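Side-chain contacts in mandelate racemase/muconate lactonizing enzyme family protein (Roseovarius nubinhibens ISM, PDB 3U4F), which binds magnesium and probably catalyses a hydro-lyase or isomerase-type reaction, as a barrel enzyme of the enolase superfamily: residues F163-V168 against G329-F334; E186-T191 against L202-N207; A136-M141 against E152-L157. One frame throughout, in Å; residues are numbered along the deposited sequence.

Interaction 1 (F163-V168 against G329-F334); sequences FDAFKV and GKYLEF. With GAI (guanidine), chain F.
The F163 ring meets F334 at its edge: F334 CD2 lies near the plane of the F163 ring, 3.8 Å from F163 CZ. The two side chains cross at about a right angle. The Y331 ring has CB of the preceding residue, K330, 3.5 Å above the plane, over its centre on one face, while A165 CB rests obliquely against it, 3.9 Å from Y331 CD1 and nearly as close to Y331 CE1. Y331 also meets Y137 edge-to-face.

Apart from these apolar pairs stands a polar one. K167 NZ reaches E333 OE2 at 3.4 Å, a salt bridge whose hydrogen bond is weak. The carboxylate gets there because E333 CG stands anti to the backbone N (chi1 -176°) and the chain continues extended, whereas K167 bends at its third torsion (86°). Guanidine sits beside both: its N1 donates to E333 OE2 at 2.7 Å, and its N3 lies 2.8 Å from K167 NZ. The stronger partners of K167 NZ are Y137 OH and the carboxylate of E231; S139 OG bonds E333 OE2, and C308 N bonds E333 OE1. Replacing E333 with an alanine would probably leave the guanidine N1 and the S139 hydroxyl without their shared acceptor and K167 without one of its ionic partners.

The backbones run 83° apart over residues 163-167 and 331-334, and register pairs stay more than 8 Å distant, since strand 132-139 lies between them and bonds to both. The chemistry is divided, though all buried: aromatic and methyl groups meet in one part, a lysine and a glutamate face guanidine in the other. Several polar partners grip each charged end, which would probably limit its rotation and keep both groups beside guanidine.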
# COMPACT_ATOMS: atom_id res chain seq x y z
N PHE A 163 -14.62 -21.23 -26.31
CA PHE A 163 -13.53 -20.25 -26.16
C PHE A 163 -12.68 -20.25 -27.43
O PHE A 163 -12.45 -21.32 -27.99
CB PHE A 163 -12.59 -20.63 -24.99
CG PHE A 163 -13.21 -20.52 -23.62
CD1 PHE A 163 -13.41 -19.27 -23.03
CD2 PHE A 163 -13.55 -21.67 -22.91
CE1 PHE A 163 -13.95 -19.18 -21.73
CE2 PHE A 163 -14.10 -21.59 -21.62
CZ PHE A 163 -14.31 -20.33 -21.03
N ASP A 164 -12.20 -19.08 -27.85
CA ASP A 164 -11.25 -18.98 -28.97
C ASP A 164 -10.01 -18.17 -28.59
O ASP A 164 -9.27 -17.72 -29.46
CB ASP A 164 -11.92 -18.39 -30.22
CG ASP A 164 -12.28 -16.91 -30.08
OD1 ASP A 164 -12.03 -16.27 -29.03
OD2 ASP A 164 -12.83 -16.38 -31.07
N ALA A 165 -9.85 -17.95 -27.29
CA ALA A 165 -8.69 -17.25 -26.71
C ALA A 165 -8.31 -17.92 -25.40
O ALA A 165 -9.19 -18.33 -24.62
CB ALA A 165 -9.04 -15.78 -26.46
N PHE A 166 -7.01 -18.03 -25.13
CA PHE A 166 -6.51 -18.89 -24.04
C PHE A 166 -5.24 -18.27 -23.46
O PHE A 166 -4.34 -17.89 -24.21
CB PHE A 166 -6.18 -20.30 -24.54
CG PHE A 166 -7.30 -20.96 -25.31
CD1 PHE A 166 -8.20 -21.80 -24.67
CD2 PHE A 166 -7.45 -20.73 -26.67
CE1 PHE A 166 -9.25 -22.40 -25.38
CE2 PHE A 166 -8.50 -21.29 -27.39
CZ PHE A 166 -9.40 -22.13 -26.73
N LYS A 167 -5.17 -18.16 -22.13
CA LYS A 167 -3.96 -17.62 -21.50
C LYS A 167 -3.29 -18.66 -20.61
O LYS A 167 -3.97 -19.31 -19.79
CB LYS A 167 -4.26 -16.32 -20.71
CG LYS A 167 -3.00 -15.64 -20.16
CD LYS A 167 -3.28 -14.25 -19.62
CE LYS A 167 -3.73 -14.31 -18.18
NZ LYS A 167 -4.02 -12.92 -17.73
N VAL A 168 -1.98 -18.82 -20.77
CA VAL A 168 -1.19 -19.73 -19.94
C VAL A 168 -0.07 -18.95 -19.25
O VAL A 168 0.05 -17.74 -19.43
CB VAL A 168 -0.62 -20.92 -20.79
CG1 VAL A 168 -1.75 -21.66 -21.46
CG2 VAL A 168 0.35 -20.40 -21.80
N GLY A 329 -10.81 -3.49 -24.07
CA GLY A 329 -9.94 -4.45 -24.74
C GLY A 329 -10.67 -5.63 -25.38
O GLY A 329 -11.91 -5.60 -25.55
N LYS A 330 -9.93 -6.69 -25.70
CA LYS A 330 -10.46 -7.71 -26.61
C LYS A 330 -11.38 -8.72 -25.95
O LYS A 330 -12.15 -9.39 -26.62
CB LYS A 330 -9.31 -8.47 -27.29
CG LYS A 330 -8.44 -7.61 -28.20
CD LYS A 330 -7.20 -8.40 -28.66
CE LYS A 330 -6.39 -7.62 -29.71
NZ LYS A 330 -5.14 -8.40 -30.00
N TYR A 331 -11.27 -8.85 -24.63
CA TYR A 331 -11.87 -9.98 -23.94
C TYR A 331 -11.80 -9.87 -22.43
O TYR A 331 -10.98 -9.13 -21.87
CB TYR A 331 -11.29 -11.36 -24.38
CG TYR A 331 -9.85 -11.30 -24.89
CD1 TYR A 331 -9.49 -11.96 -26.05
CD2 TYR A 331 -8.87 -10.59 -24.19
CE1 TYR A 331 -8.15 -11.91 -26.54
CE2 TYR A 331 -7.54 -10.51 -24.67
CZ TYR A 331 -7.21 -11.16 -25.85
OH TYR A 331 -5.92 -11.08 -26.31
N LEU A 332 -12.71 -10.61 -21.82
CA LEU A 332 -12.85 -10.81 -20.39
C LEU A 332 -11.93 -11.95 -19.93
O LEU A 332 -12.03 -13.05 -20.46
CB LEU A 332 -14.30 -11.24 -20.14
CG LEU A 332 -14.66 -11.70 -18.73
CD1 LEU A 332 -14.75 -10.46 -17.84
CD2 LEU A 332 -15.99 -12.48 -18.72
N GLU A 333 -11.08 -11.70 -18.93
CA GLU A 333 -10.35 -12.78 -18.27
C GLU A 333 -11.32 -13.71 -17.53
O GLU A 333 -12.06 -13.27 -16.66
CB GLU A 333 -9.34 -12.25 -17.26
CG GLU A 333 -8.55 -13.43 -16.68
CD GLU A 333 -7.35 -13.04 -15.89
OE1 GLU A 333 -7.25 -11.87 -15.48
OE2 GLU A 333 -6.50 -13.95 -15.68
N PHE A 334 -11.30 -14.99 -17.89
CA PHE A 334 -12.26 -15.93 -17.33
C PHE A 334 -11.50 -17.12 -16.80
O PHE A 334 -11.03 -17.96 -17.56
CB PHE A 334 -13.27 -16.39 -18.38
CG PHE A 334 -14.43 -17.15 -17.77
CD1 PHE A 334 -15.56 -16.47 -17.31
CD2 PHE A 334 -14.38 -18.54 -17.65
CE1 PHE A 334 -16.62 -17.17 -16.72
CE2 PHE A 334 -15.43 -19.26 -17.05
CZ PHE A 334 -16.55 -18.58 -16.60
C GAI F . -3.63 -12.90 -14.15
N1 GAI F . -4.53 -13.81 -13.91
N2 GAI F . -2.47 -12.73 -13.43
N3 GAI F . -3.82 -12.01 -15.14

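Interaction 2 (E186-T191 against L202-N207); sequences EEIVPT and LLIDAN. With MG (magnesium ion), chain E; GAI (guanidine), chain F.
Within the beta-alpha-beta unit of strand 165-169, helix 184-196 and strand 201-205, I204 meets I188 and V189 through a single methyl. I204 CD1 lies 4.0 Å from V189 CG2 and 4.2 Å from I188 CG2, and the V189 and I204 side chains cross at about a right angle. With CG1 anti to the backbone N (chi1 -160°) and the chain extended beyond it, the isoleucine reaches the helix by its very end. The buried area is small and no hydrogen bond joins the segments.

The next residue serves the metal site. D205 OD2 binds the magnesium ion at 2.1 Å, and guanidine chelates the same ion through its N2 and N3; a water, E231 and E257 complete six ligands. D205 OD1 lies 2.7 Å from that water, hydrogen-bonded to it. It also accepts from N207 N at 3.1 Å, on its anti side and 26° out of the carboxylate plane, closing an Asx turn that would restrict rotation of the carboxylate.

Around the apolar contact, V168 of strand 165-169 touches both I188 and I204, while L222 of helix 212-224 touches V189 and I204, so I204 is wedged between two helices and its neighbouring strand.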
# COMPACT_ATOMS: atom_id res chain seq x y z
N GLU A 186 9.94 -22.55 -22.67
CA GLU A 186 10.31 -22.81 -24.06
C GLU A 186 9.44 -23.89 -24.69
O GLU A 186 9.23 -23.89 -25.90
CB GLU A 186 11.81 -23.17 -24.19
CG GLU A 186 12.71 -22.00 -23.86
CD GLU A 186 13.11 -21.92 -22.39
OE1 GLU A 186 12.57 -22.67 -21.52
OE2 GLU A 186 13.99 -21.08 -22.10
N GLU A 187 8.93 -24.80 -23.87
CA GLU A 187 8.07 -25.86 -24.36
C GLU A 187 6.63 -25.38 -24.54
O GLU A 187 5.98 -25.74 -25.51
CB GLU A 187 8.10 -27.06 -23.42
CG GLU A 187 7.25 -28.25 -23.93
CD GLU A 187 7.14 -29.39 -22.92
OE1 GLU A 187 7.84 -29.34 -21.88
OE2 GLU A 187 6.36 -30.34 -23.18
N ILE A 188 6.13 -24.58 -23.60
CA ILE A 188 4.70 -24.26 -23.59
C ILE A 188 4.30 -23.37 -24.77
O ILE A 188 3.22 -23.53 -25.32
CB ILE A 188 4.24 -23.65 -22.23
CG1 ILE A 188 2.71 -23.77 -22.06
CG2 ILE A 188 4.68 -22.22 -22.11
CD1 ILE A 188 2.21 -23.54 -20.63
N VAL A 189 5.17 -22.46 -25.16
CA VAL A 189 4.88 -21.52 -26.25
C VAL A 189 4.61 -22.28 -27.56
O VAL A 189 3.50 -22.18 -28.08
CB VAL A 189 5.97 -20.41 -26.36
CG1 VAL A 189 5.72 -19.50 -27.58
CG2 VAL A 189 5.98 -19.59 -25.07
N PRO A 190 5.60 -23.06 -28.08
CA PRO A 190 5.33 -23.80 -29.32
C PRO A 190 4.22 -24.84 -29.16
O PRO A 190 3.47 -25.09 -30.11
CB PRO A 190 6.69 -24.48 -29.63
CG PRO A 190 7.33 -24.63 -28.28
CD PRO A 190 6.99 -23.28 -27.64
N THR A 191 4.09 -25.42 -27.96
CA THR A 191 3.07 -26.45 -27.70
C THR A 191 1.64 -25.93 -27.82
O THR A 191 0.76 -26.60 -28.40
CB THR A 191 3.25 -27.07 -26.32
OG1 THR A 191 4.45 -27.84 -26.31
CG2 THR A 191 2.08 -27.99 -25.98
N LEU A 202 -3.70 -16.59 -28.53
CA LEU A 202 -2.92 -17.13 -27.42
C LEU A 202 -2.25 -16.00 -26.64
O LEU A 202 -1.60 -15.13 -27.22
CB LEU A 202 -1.89 -18.15 -27.91
CG LEU A 202 -2.41 -19.42 -28.60
CD1 LEU A 202 -1.23 -20.25 -29.18
CD2 LEU A 202 -3.31 -20.28 -27.67
N LEU A 203 -2.44 -16.04 -25.32
CA LEU A 203 -1.95 -15.01 -24.40
C LEU A 203 -1.04 -15.70 -23.39
O LEU A 203 -1.18 -16.89 -23.13
CB LEU A 203 -3.14 -14.40 -23.63
CG LEU A 203 -4.31 -13.71 -24.32
CD1 LEU A 203 -5.28 -14.68 -25.01
CD2 LEU A 203 -5.11 -12.88 -23.23
N ILE A 204 -0.11 -14.96 -22.79
CA ILE A 204 0.72 -15.55 -21.76
C ILE A 204 0.95 -14.50 -20.69
O ILE A 204 0.88 -13.29 -20.96
CB ILE A 204 2.08 -16.10 -22.33
CG1 ILE A 204 2.72 -17.15 -21.39
CG2 ILE A 204 3.04 -14.97 -22.70
CD1 ILE A 204 3.69 -18.13 -22.15
N ASP A 205 1.26 -14.96 -19.48
CA ASP A 205 1.43 -14.04 -18.37
C ASP A 205 2.65 -14.55 -17.59
O ASP A 205 2.67 -15.70 -17.18
CB ASP A 205 0.16 -14.11 -17.51
CG ASP A 205 0.06 -13.00 -16.47
OD1 ASP A 205 1.10 -12.48 -16.03
OD2 ASP A 205 -1.10 -12.66 -16.08
N ALA A 206 3.64 -13.67 -17.41
CA ALA A 206 4.91 -14.02 -16.74
C ALA A 206 4.92 -13.64 -15.27
O ALA A 206 5.91 -13.86 -14.56
CB ALA A 206 6.09 -13.34 -17.47
N ASN A 207 3.85 -13.01 -14.82
CA ASN A 207 3.74 -12.57 -13.41
C ASN A 207 5.04 -12.08 -12.80
O ASN A 207 5.49 -12.59 -11.74
CB ASN A 207 3.14 -13.69 -12.56
CG ASN A 207 1.70 -13.99 -12.92
OD1 ASN A 207 0.76 -13.29 -12.47
ND2 ASN A 207 1.50 -15.01 -13.71
MG MG E . -1.86 -11.14 -14.80
C GAI F . -3.63 -12.90 -14.15
N1 GAI F . -4.53 -13.81 -13.91
N2 GAI F . -2.47 -12.73 -13.43
N3 GAI F . -3.82 -12.01 -15.14
O HOH W 1 0.02 -10.73 -14.33

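Interaction 3 (A136-M141 against E152-L157); sequences AYASSM and ERMKRL
M154 and S140 form the close part of this contact. M154, modelled as selenomethionine, bends at its second torsion (-50°) and brings CE to 3.6 Å from S140 CB and 3.7 Å from A138 O, with SE 4.0 Å from A138 CB. The bend turns its end back to the strand, although the CB of M154 itself does not point there. Farther out, R153 spans the gap with its CG placed between the backbone N and the carbonyl carbon (chi1 71°) and the rest of the chain extended to NE. S140 OG lies at the edge of the guanidinium group, near its plane, 2.9 Å from R153 NH2. The N-H...O angle of only 120° makes that hydrogen bond weak.

The firmer polar grip comes from E150, whose OE1 hydrogen-bonds S140 OG and whose OE2 forms a salt bridge with R153 NE; E337 pairs with R153 NH1. E150 thus links serine and arginine more effectively than they link each other.

The far side of helix 147-161 is more open: R156 is exposed, while K155 also pairs with E195 of helix 184-196. There E152 makes two salt bridges along the helix, K155 NZ to E152 OE2 at 2.8 Å and R156 NH2 to E152 OE1 at 2.7 Å. This charged network contrasts with the buried M154.

M192 and M196 of helix 184-196 also touch M154. A helix laid by its apolar side on strand 132-139, with the chain going on to the adjacent parallel strand 165-169, is a beta-alpha-beta crossover, the building unit of a TIM barrel.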
# COMPACT_ATOMS: atom_id res chain seq x y z
N ALA A 136 -14.79 -13.93 -24.07
CA ALA A 136 -13.99 -14.31 -22.89
C ALA A 136 -12.72 -15.04 -23.32
O ALA A 136 -12.73 -15.75 -24.34
CB ALA A 136 -14.80 -15.18 -21.96
N TYR A 137 -11.64 -14.89 -22.56
CA TYR A 137 -10.53 -15.82 -22.72
C TYR A 137 -10.43 -16.76 -21.53
O TYR A 137 -10.62 -16.34 -20.38
CB TYR A 137 -9.20 -15.09 -23.01
CG TYR A 137 -8.54 -14.30 -21.88
CD1 TYR A 137 -7.62 -14.92 -21.03
CD2 TYR A 137 -8.74 -12.92 -21.76
CE1 TYR A 137 -6.96 -14.18 -20.01
CE2 TYR A 137 -8.08 -12.16 -20.79
CZ TYR A 137 -7.19 -12.80 -19.92
OH TYR A 137 -6.52 -12.06 -18.95
N ALA A 138 -10.14 -18.03 -21.82
CA ALA A 138 -9.92 -19.07 -20.82
C ALA A 138 -8.57 -18.85 -20.14
O ALA A 138 -7.53 -18.88 -20.78
CB ALA A 138 -9.96 -20.44 -21.47
N SER A 139 -8.60 -18.54 -18.86
CA SER A 139 -7.39 -18.16 -18.17
C SER A 139 -6.99 -19.28 -17.19
O SER A 139 -7.68 -19.57 -16.21
CB SER A 139 -7.55 -16.81 -17.46
OG SER A 139 -6.31 -16.33 -16.98
N SER A 140 -5.86 -19.91 -17.50
CA SER A 140 -5.19 -20.80 -16.57
C SER A 140 -4.42 -20.00 -15.51
O SER A 140 -3.67 -19.05 -15.84
CB SER A 140 -4.21 -21.69 -17.33
OG SER A 140 -3.33 -22.33 -16.41
N MSE A 141 -4.55 -20.42 -14.26
CA MSE A 141 -3.81 -19.83 -13.15
C MSE A 141 -2.54 -20.61 -12.84
O MSE A 141 -1.69 -20.13 -12.09
CB MSE A 141 -4.70 -19.78 -11.87
CG MSE A 141 -6.02 -19.04 -12.06
SE MSE A 141 -5.66 -17.16 -12.55
CE MSE A 141 -7.19 -16.78 -13.71
N GLU A 152 -4.25 -29.97 -23.34
CA GLU A 152 -5.36 -30.93 -23.43
C GLU A 152 -6.63 -30.39 -22.77
O GLU A 152 -7.71 -30.53 -23.33
CB GLU A 152 -4.98 -32.30 -22.86
CG GLU A 152 -4.02 -33.13 -23.76
CD GLU A 152 -4.48 -33.20 -25.23
OE1 GLU A 152 -5.63 -33.64 -25.48
OE2 GLU A 152 -3.70 -32.81 -26.13
N ARG A 153 -6.50 -29.78 -21.59
CA ARG A 153 -7.67 -29.16 -20.95
C ARG A 153 -8.21 -27.95 -21.72
O ARG A 153 -9.44 -27.76 -21.77
CB ARG A 153 -7.43 -28.84 -19.47
CG ARG A 153 -6.47 -27.68 -19.17
CD ARG A 153 -6.80 -27.12 -17.76
NE ARG A 153 -5.84 -26.12 -17.29
CZ ARG A 153 -5.86 -25.58 -16.07
NH1 ARG A 153 -6.80 -25.91 -15.17
NH2 ARG A 153 -4.93 -24.70 -15.74
N MSE A 154 -7.34 -27.14 -22.33
CA MSE A 154 -7.84 -26.03 -23.16
C MSE A 154 -8.66 -26.54 -24.34
O MSE A 154 -9.69 -25.96 -24.67
CB MSE A 154 -6.73 -25.10 -23.65
CG MSE A 154 -6.02 -24.31 -22.56
SE MSE A 154 -7.23 -23.36 -21.31
CE MSE A 154 -5.88 -22.23 -20.48
N LYS A 155 -8.22 -27.63 -24.98
CA LYS A 155 -9.04 -28.26 -26.03
C LYS A 155 -10.40 -28.72 -25.50
O LYS A 155 -11.42 -28.48 -26.14
CB LYS A 155 -8.30 -29.42 -26.73
CG LYS A 155 -7.12 -28.94 -27.56
CD LYS A 155 -6.53 -30.04 -28.42
CE LYS A 155 -5.54 -30.84 -27.64
NZ LYS A 155 -4.62 -31.65 -28.50
N ARG A 156 -10.43 -29.36 -24.34
CA ARG A 156 -11.73 -29.74 -23.74
C ARG A 156 -12.63 -28.53 -23.53
O ARG A 156 -13.82 -28.55 -23.86
CB ARG A 156 -11.54 -30.45 -22.40
CG ARG A 156 -10.55 -31.60 -22.40
CD ARG A 156 -10.97 -32.75 -23.31
NE ARG A 156 -9.83 -33.29 -24.07
CZ ARG A 156 -8.92 -34.13 -23.58
NH1 ARG A 156 -9.00 -34.56 -22.32
NH2 ARG A 156 -7.93 -34.55 -24.35
N LEU A 157 -12.06 -27.47 -22.97
CA LEU A 157 -12.82 -26.26 -22.67
C LEU A 157 -13.33 -25.61 -23.95
O LEU A 157 -14.48 -25.14 -24.01
CB LEU A 157 -11.98 -25.29 -21.83
CG LEU A 157 -11.73 -25.77 -20.39
CD1 LEU A 157 -10.53 -25.06 -19.78
CD2 LEU A 157 -12.98 -25.59 -19.52

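In the fold
From the N terminus, strand 132-139 comes first, and interaction 3 closes a short loop of ten residues by setting helix 147-161 against it. The chain then enters residues 163-168, which open interaction 1; this closes 160 residues later at 329-334. Interaction 2, another ten-residue closure, is nested inside that long loop, and interaction 3 precedes it in series; none cross. The strands of all three lie in one sheet, in the order 332-335, 132-139, 165-169, 201-205. Interactions 2 and 3 fix successive helices on the outside of the barrel, while interaction 1 joins early and late strands across strand 132-139, partly inside the barrel, beside the guanidine and magnesium.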